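Local atomic coordinates of hydrolase (Thermococcus thioreducens, PDB entry 6IAH), a protein that probably hydrolyses phosphate esters as a magnesium-dependent phosphatase of the haloacid dehalogenase superfamily, with diverse substrates that may include phosphoglycolate. Residues A[179-189]-A[203-214]. Sequence-based numbering, arbitrary orientation.
Sequences KPDPRALWELV and DELFVENYRGKY
Lys179 sets CG beside its backbone N (chi1 -68°) and Phe206 places its own CG anti to N (chi1 172°), so that Lys179 CG sits over the centre of one ring face, 3.7 Å from the Phe206 centroid. A bend at chi3 then carries Lys179 NZ into a salt bridge with Asp203 OD1, 2.7 Å away on the syn side of the carboxylate. Next in the chain, Pro180, preceded by a cis peptide bond, packs against Phe206 and Leu205, and its O takes a nearly straight bond from Asn209 ND2 (2.9 Å), which arrives from above the carbonyl plane. Leu185 CB presses on Phe206 CZ at 3.4 Å, while its CD2 lies over one face of Tyr210 in a CH-pi contact. Farther along, the Tyr214 ring lies in an offset stack on the Trp186 five-membered ring, planes 13° apart. Asp181 OD1 caps Arg183 N and, from its other face, meets NH1 in a salt bridge. Helix 183-189 precedes and helix 201-213 follows strand 194-198 of the parallel sheet. Asp203 stands about 4 Å (nearest atom) from the magnesium held by Asp6, Asp8 and Asp199. Lys179 also bridges to Asp6; one ammonium shared by Asp6 and Asp203 probably helps position both carboxylates.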
ATOM      1  N   LYS A 179      -1.961  -1.567 -10.466  1.00 27.23           N
ATOM      2  CA  LYS A 179      -2.126  -3.014 -10.520  1.00 29.05           C
ATOM      3  C   LYS A 179      -3.616  -3.302 -10.231  1.00 30.59           C
ATOM      4  O   LYS A 179      -4.192  -2.605  -9.412  1.00 29.04           O
ATOM      5  CB  LYS A 179      -1.270  -3.719  -9.439  1.00 26.31           C
ATOM      6  CG  LYS A 179       0.220  -3.569  -9.748  1.00 25.92           C
ATOM      7  CD  LYS A 179       1.086  -4.285  -8.761  1.00 26.22           C
ATOM      8  CE  LYS A 179       1.168  -3.510  -7.471  1.00 27.22           C
ATOM      9  NZ  LYS A 179       2.023  -4.124  -6.433  1.00 24.00           N
ATOM     10  N   PRO A 180      -4.226  -4.339 -10.842  1.00 29.48           N
ATOM     11  CA  PRO A 180      -3.516  -5.339 -11.610  1.00 27.47           C
ATOM     12  C   PRO A 180      -3.588  -5.103 -13.098  1.00 25.11           C
ATOM     13  O   PRO A 180      -3.541  -6.057 -13.859  1.00 28.27           O
ATOM     14  CB  PRO A 180      -4.215  -6.617 -11.208  1.00 26.21           C
ATOM     15  CG  PRO A 180      -5.648  -6.224 -10.964  1.00 27.14           C
ATOM     16  CD  PRO A 180      -5.558  -4.847 -10.380  1.00 28.01           C
ATOM     17  N   ASP A 181      -3.675  -3.848 -13.481  1.00 24.60           N
ATOM     18  CA  ASP A 181      -3.651  -3.458 -14.903  1.00 25.97           C
ATOM     19  C   ASP A 181      -2.284  -3.797 -15.513  1.00 26.96           C
ATOM     20  O   ASP A 181      -1.280  -3.209 -15.157  1.00 26.62           O
ATOM     21  CB  ASP A 181      -3.965  -1.965 -15.028  1.00 27.52           C
ATOM     22  CG  ASP A 181      -3.940  -1.439 -16.465  1.00 28.92           C
ATOM     23  OD1 ASP A 181      -3.638  -2.223 -17.367  1.00 29.44           O
ATOM     24  OD2 ASP A 181      -4.194  -0.214 -16.686  1.00 30.47           O
ATOM     25  N   PRO A 182      -2.259  -4.695 -16.510  1.00 28.80           N
ATOM     26  CA  PRO A 182      -1.003  -5.122 -17.045  1.00 28.11           C
ATOM     27  C   PRO A 182      -0.234  -4.039 -17.808  1.00 26.28           C
ATOM     28  O   PRO A 182       0.958  -4.205 -18.029  1.00 24.00           O
ATOM     29  CB  PRO A 182      -1.396  -6.280 -17.976  1.00 28.60           C
ATOM     30  CG  PRO A 182      -2.778  -5.951 -18.420  1.00 30.40           C
ATOM     31  CD  PRO A 182      -3.395  -5.335 -17.211  1.00 30.50           C
ATOM     32  N   ARG A 183      -0.875  -2.952 -18.169  1.00 29.87           N
ATOM     33  CA  ARG A 183      -0.194  -1.820 -18.845  1.00 30.02           C
ATOM     34  C   ARG A 183       0.888  -1.191 -17.943  1.00 29.18           C
ATOM     35  O   ARG A 183       1.814  -0.602 -18.437  1.00 29.51           O
ATOM     36  CB  ARG A 183      -1.204  -0.731 -19.214  1.00 32.29           C
ATOM     37  CG  ARG A 183      -2.266  -1.173 -20.213  1.00 36.59           C
ATOM     38  CD  ARG A 183      -3.469  -0.221 -20.255  1.00 41.19           C
ATOM     39  NE  ARG A 183      -4.520  -0.750 -21.124  1.00 40.94           N
ATOM     40  CZ  ARG A 183      -5.359  -1.747 -20.830  1.00 45.40           C
ATOM     41  NH1 ARG A 183      -5.317  -2.361 -19.639  1.00 47.74           N
ATOM     42  NH2 ARG A 183      -6.270  -2.140 -21.743  1.00 42.80           N
ATOM     43  N   ALA A 184       0.747  -1.325 -16.620  1.00 26.96           N
ATOM     44  CA  ALA A 184       1.740  -0.867 -15.652  1.00 28.48           C
ATOM     45  C   ALA A 184       3.100  -1.556 -15.826  1.00 30.45           C
ATOM     46  O   ALA A 184       4.156  -0.929 -15.701  1.00 29.69           O
ATOM     47  CB  ALA A 184       1.226  -1.092 -14.200  1.00 28.53           C
ATOM     48  N   LEU A 185       3.054  -2.851 -16.157  1.00 28.57           N
ATOM     49  CA  LEU A 185       4.242  -3.619 -16.321  1.00 29.26           C
ATOM     50  C   LEU A 185       4.764  -3.364 -17.732  1.00 28.12           C
ATOM     51  O   LEU A 185       5.979  -3.174 -17.930  1.00 28.62           O
ATOM     52  CB  LEU A 185       3.962  -5.112 -16.041  1.00 28.88           C
ATOM     53  CG  LEU A 185       5.205  -6.032 -16.012  1.00 31.17           C
ATOM     54  CD1 LEU A 185       6.418  -5.574 -15.157  1.00 27.43           C
ATOM     55  CD2 LEU A 185       4.720  -7.438 -15.595  1.00 32.42           C
ATOM     56  N   TRP A 186       3.876  -3.302 -18.706  1.00 29.69           N
ATOM     57  CA  TRP A 186       4.305  -3.017 -20.076  1.00 31.36           C
ATOM     58  C   TRP A 186       5.010  -1.684 -20.165  1.00 35.65           C
ATOM     59  O   TRP A 186       6.012  -1.545 -20.857  1.00 33.72           O
ATOM     60  CB  TRP A 186       3.115  -3.021 -21.020  1.00 31.21           C
ATOM     61  CG  TRP A 186       3.478  -2.620 -22.384  1.00 33.54           C
ATOM     62  CD1 TRP A 186       3.389  -1.375 -22.919  1.00 36.81           C
ATOM     63  CD2 TRP A 186       4.051  -3.461 -23.386  1.00 34.30           C
ATOM     64  NE1 TRP A 186       3.843  -1.401 -24.225  1.00 40.94           N
ATOM     65  CE2 TRP A 186       4.242  -2.678 -24.533  1.00 38.87           C
ATOM     66  CE3 TRP A 186       4.367  -4.816 -23.436  1.00 38.35           C
ATOM     67  CZ2 TRP A 186       4.758  -3.209 -25.730  1.00 46.65           C
ATOM     68  CZ3 TRP A 186       4.872  -5.352 -24.631  1.00 44.18           C
ATOM     69  CH2 TRP A 186       5.062  -4.550 -25.756  1.00 41.70           C
ATOM     70  N   GLU A 187       4.477  -0.699 -19.451  1.00 38.36           N
ATOM     71  CA  GLU A 187       5.101   0.614 -19.337  1.00 38.07           C
ATOM     72  C   GLU A 187       6.601   0.557 -19.057  1.00 35.67           C
ATOM     73  O   GLU A 187       7.375   1.304 -19.645  1.00 34.98           O
ATOM     74  CB  GLU A 187       4.414   1.425 -18.212  1.00 42.12           C
ATOM     75  CG  GLU A 187       4.778   2.907 -18.155  1.00 50.43           C
ATOM     76  CD  GLU A 187       4.601   3.600 -19.507  1.00 56.54           C
ATOM     77  OE1 GLU A 187       3.764   3.097 -20.321  1.00 59.72           O
ATOM     78  OE2 GLU A 187       5.343   4.600 -19.769  1.00 61.33           O
ATOM     79  N   LEU A 188       6.993  -0.304 -18.128  1.00 32.52           N
ATOM     80  CA  LEU A 188       8.376  -0.470 -17.753  1.00 35.83           C
ATOM     81  C   LEU A 188       9.145  -1.335 -18.747  1.00 32.93           C
ATOM     82  O   LEU A 188      10.186  -0.926 -19.239  1.00 31.72           O
ATOM     83  CB  LEU A 188       8.503  -1.129 -16.380  1.00 38.23           C
ATOM     84  CG  LEU A 188       8.577  -0.309 -15.117  1.00 42.39           C
ATOM     85  CD1 LEU A 188       9.060  -1.238 -14.022  1.00 44.06           C
ATOM     86  CD2 LEU A 188       9.496   0.892 -15.322  1.00 43.47           C
ATOM     87  N   VAL A 189       8.667  -2.566 -18.960  1.00 29.01           N
ATOM     88  CA  VAL A 189       9.476  -3.591 -19.609  1.00 29.17           C
ATOM     89  C   VAL A 189       9.326  -3.616 -21.133  1.00 34.31           C
ATOM     90  O   VAL A 189      10.206  -4.103 -21.794  1.00 35.33           O
ATOM     91  CB  VAL A 189       9.311  -4.979 -18.991  1.00 29.85           C
ATOM     92  CG1 VAL A 189       9.545  -4.918 -17.474  1.00 30.97           C
ATOM     93  CG2 VAL A 189       7.931  -5.617 -19.270  1.00 31.61           C
ATOM     94  N   ASP A 203      -0.888  -9.078  -6.869  1.00 27.16           N
ATOM     95  CA  ASP A 203       0.368  -9.088  -7.626  1.00 27.56           C
ATOM     96  C   ASP A 203       0.444 -10.251  -8.616  1.00 28.57           C
ATOM     97  O   ASP A 203       0.872 -10.099  -9.782  1.00 24.95           O
ATOM     98  CB  ASP A 203       1.578  -9.121  -6.686  1.00 27.21           C
ATOM     99  CG  ASP A 203       1.691  -7.868  -5.821  1.00 27.82           C
ATOM    100  OD1 ASP A 203       1.452  -6.724  -6.321  1.00 25.17           O
ATOM    101  OD2 ASP A 203       1.994  -8.034  -4.614  1.00 25.54           O
ATOM    102  N   GLU A 204      -0.028 -11.406  -8.163  1.00 25.77           N
ATOM    103  CA  GLU A 204      -0.079 -12.604  -9.007  1.00 27.80           C
ATOM    104  C   GLU A 204      -1.005 -12.423 -10.189  1.00 26.79           C
ATOM    105  O   GLU A 204      -0.630 -12.678 -11.356  1.00 27.02           O
ATOM    106  CB  GLU A 204      -0.505 -13.820  -8.187  1.00 26.81           C
ATOM    107  CG  GLU A 204      -0.285 -15.116  -8.940  1.00 30.25           C
ATOM    108  CD  GLU A 204      -0.046 -16.294  -8.019  1.00 34.31           C
ATOM    109  OE1 GLU A 204      -0.766 -16.324  -7.034  1.00 35.71           O
ATOM    110  OE2 GLU A 204       0.868 -17.151  -8.269  1.00 36.37           O
ATOM    111  N   LEU A 205      -2.172 -11.841  -9.903  1.00 27.08           N
ATOM    112  CA  LEU A 205      -3.155 -11.512 -10.930  1.00 25.39           C
ATOM    113  C   LEU A 205      -2.638 -10.525 -11.943  1.00 30.04           C
ATOM    114  O   LEU A 205      -2.875 -10.658 -13.205  1.00 25.85           O
ATOM    115  CB  LEU A 205      -4.420 -10.970 -10.245  1.00 26.31           C
ATOM    116  CG  LEU A 205      -5.540 -10.407 -11.088  1.00 29.01           C
ATOM    117  CD1 LEU A 205      -6.034 -11.312 -12.241  1.00 29.68           C
ATOM    118  CD2 LEU A 205      -6.695 -10.042 -10.169  1.00 34.40           C
ATOM    119  N   PHE A 206      -1.951  -9.489 -11.426  1.00 24.18           N
ATOM    120  CA  PHE A 206      -1.271  -8.515 -12.279  1.00 22.86           C
ATOM    121  C   PHE A 206      -0.469  -9.207 -13.399  1.00 24.32           C
ATOM    122  O   PHE A 206      -0.512  -8.834 -14.625  1.00 23.42           O
ATOM    123  CB  PHE A 206      -0.385  -7.643 -11.341  1.00 22.43           C
ATOM    124  CG  PHE A 206       0.555  -6.678 -12.001  1.00 24.40           C
ATOM    125  CD1 PHE A 206       0.142  -5.844 -13.046  1.00 24.79           C
ATOM    126  CD2 PHE A 206       1.845  -6.505 -11.476  1.00 24.94           C
ATOM    127  CE1 PHE A 206       0.991  -4.891 -13.569  1.00 26.57           C
ATOM    128  CE2 PHE A 206       2.691  -5.528 -12.007  1.00 26.03           C
ATOM    129  CZ  PHE A 206       2.269  -4.759 -13.076  1.00 25.89           C
ATOM    130  N   VAL A 207       0.385 -10.118 -12.972  1.00 25.65           N
ATOM    131  CA  VAL A 207       1.277 -10.826 -13.914  1.00 27.63           C
ATOM    132  C   VAL A 207       0.468 -11.844 -14.779  1.00 29.04           C
ATOM    133  O   VAL A 207       0.671 -11.901 -16.001  1.00 27.98           O
ATOM    134  CB  VAL A 207       2.462 -11.507 -13.197  1.00 26.84           C
ATOM    135  CG1 VAL A 207       3.314 -12.267 -14.162  1.00 26.26           C
ATOM    136  CG2 VAL A 207       3.317 -10.472 -12.468  1.00 28.99           C
ATOM    137  N   GLU A 208      -0.479 -12.566 -14.179  1.00 27.57           N
ATOM    138  CA  GLU A 208      -1.465 -13.351 -15.019  1.00 27.51           C
ATOM    139  C   GLU A 208      -2.073 -12.476 -16.122  1.00 29.88           C
ATOM    140  O   GLU A 208      -2.132 -12.889 -17.294  1.00 27.45           O
ATOM    141  CB  GLU A 208      -2.552 -13.947 -14.155  1.00 26.01           C
ATOM    142  CG  GLU A 208      -2.091 -15.134 -13.331  1.00 28.53           C
ATOM    143  CD  GLU A 208      -2.959 -15.462 -12.092  1.00 31.38           C
ATOM    144  OE1 GLU A 208      -4.040 -14.908 -11.868  1.00 34.10           O
ATOM    145  OE2 GLU A 208      -2.546 -16.308 -11.304  1.00 34.04           O
ATOM    146  N   ASN A 209      -2.478 -11.243 -15.776  1.00 25.46           N
ATOM    147  CA  ASN A 209      -3.012 -10.338 -16.809  1.00 26.03           C
ATOM    148  C   ASN A 209      -2.009  -9.962 -17.869  1.00 27.78           C
ATOM    149  O   ASN A 209      -2.349  -9.725 -19.051  1.00 27.43           O
ATOM    150  CB  ASN A 209      -3.573  -9.039 -16.191  1.00 26.72           C
ATOM    151  CG  ASN A 209      -4.848  -9.268 -15.391  1.00 27.37           C
ATOM    152  OD1 ASN A 209      -5.607 -10.219 -15.629  1.00 24.38           O
ATOM    153  ND2 ASN A 209      -5.072  -8.411 -14.408  1.00 25.73           N
ATOM    154  N   TYR A 210      -0.757  -9.817 -17.463  1.00 27.12           N
ATOM    155  CA  TYR A 210       0.293  -9.461 -18.413  1.00 27.58           C
ATOM    156  C   TYR A 210       0.516 -10.594 -19.419  1.00 26.88           C
ATOM    157  O   TYR A 210       0.673 -10.380 -20.661  1.00 24.65           O
ATOM    158  CB  TYR A 210       1.622  -9.139 -17.644  1.00 26.25           C
ATOM    159  CG  TYR A 210       2.701  -8.639 -18.589  1.00 28.20           C
ATOM    160  CD1 TYR A 210       2.772  -7.305 -18.958  1.00 29.68           C
ATOM    161  CD2 TYR A 210       3.651  -9.538 -19.129  1.00 28.95           C
ATOM    162  CE1 TYR A 210       3.750  -6.844 -19.850  1.00 29.72           C
ATOM    163  CE2 TYR A 210       4.645  -9.107 -19.984  1.00 29.01           C
ATOM    164  CZ  TYR A 210       4.694  -7.759 -20.352  1.00 31.92           C
ATOM    165  OH  TYR A 210       5.660  -7.326 -21.226  1.00 30.65           O
ATOM    166  N   ARG A 211       0.568 -11.787 -18.866  1.00 25.80           N
ATOM    167  CA  ARG A 211       0.666 -13.023 -19.670  1.00 30.93           C
ATOM    168  C   ARG A 211      -0.523 -13.133 -20.604  1.00 35.51           C
ATOM    169  O   ARG A 211      -0.361 -13.502 -21.757  1.00 35.15           O
ATOM    170  CB  ARG A 211       0.728 -14.264 -18.788  1.00 32.75           C
ATOM    171  CG  ARG A 211       2.072 -14.477 -18.126  1.00 33.19           C
ATOM    172  CD  ARG A 211       2.038 -15.701 -17.255  1.00 34.56           C
ATOM    173  NE  ARG A 211       3.030 -15.614 -16.193  1.00 35.42           N
ATOM    174  CZ  ARG A 211       2.817 -15.871 -14.912  1.00 40.90           C
ATOM    175  NH1 ARG A 211       1.610 -16.235 -14.453  1.00 43.69           N
ATOM    176  NH2 ARG A 211       3.841 -15.781 -14.066  1.00 41.43           N
ATOM    177  N   GLY A 212      -1.710 -12.766 -20.121  1.00 34.59           N
ATOM    178  CA  GLY A 212      -2.894 -12.788 -20.976  1.00 36.00           C
ATOM    179  C   GLY A 212      -2.824 -11.804 -22.136  1.00 35.69           C
ATOM    180  O   GLY A 212      -3.217 -12.123 -23.251  1.00 34.01           O
ATOM    181  N   LYS A 213      -2.297 -10.619 -21.881  1.00 34.84           N
ATOM    182  CA  LYS A 213      -2.339  -9.516 -22.859  1.00 38.34           C
ATOM    183  C   LYS A 213      -1.089  -9.366 -23.695  1.00 37.78           C
ATOM    184  O   LYS A 213      -1.171  -9.069 -24.897  1.00 35.65           O
ATOM    185  CB  LYS A 213      -2.615  -8.188 -22.137  1.00 40.64           C
ATOM    186  CG  LYS A 213      -3.012  -7.045 -23.066  1.00 42.99           C
ATOM    187  CD  LYS A 213      -3.512  -5.868 -22.256  1.00 47.05           C
ATOM    188  CE  LYS A 213      -3.594  -4.612 -23.102  1.00 50.57           C
ATOM    189  NZ  LYS A 213      -4.827  -4.673 -23.903  1.00 53.08           N
ATOM    190  N   TYR A 214       0.073  -9.536 -23.069  1.00 37.49           N
ATOM    191  CA  TYR A 214       1.315  -9.144 -23.723  1.00 37.83           C
ATOM    192  C   TYR A 214       2.201 -10.303 -24.027  1.00 38.21           C
ATOM    193  O   TYR A 214       2.630 -10.432 -25.155  1.00 41.38           O
ATOM    194  CB  TYR A 214       2.046  -8.096 -22.903  1.00 35.16           C
ATOM    195  CG  TYR A 214       1.297  -6.797 -22.778  1.00 34.32           C
ATOM    196  CD1 TYR A 214       1.213  -5.911 -23.839  1.00 35.20           C
ATOM    197  CD2 TYR A 214       0.713  -6.425 -21.549  1.00 33.78           C
ATOM    198  CE1 TYR A 214       0.549  -4.718 -23.708  1.00 36.29           C
ATOM    199  CE2 TYR A 214       0.049  -5.243 -21.413  1.00 34.42           C
ATOM    200  CZ  TYR A 214      -0.014  -4.386 -22.470  1.00 34.95           C
ATOM    201  OH  TYR A 214      -0.682  -3.230 -22.257  1.00 39.53           O
TER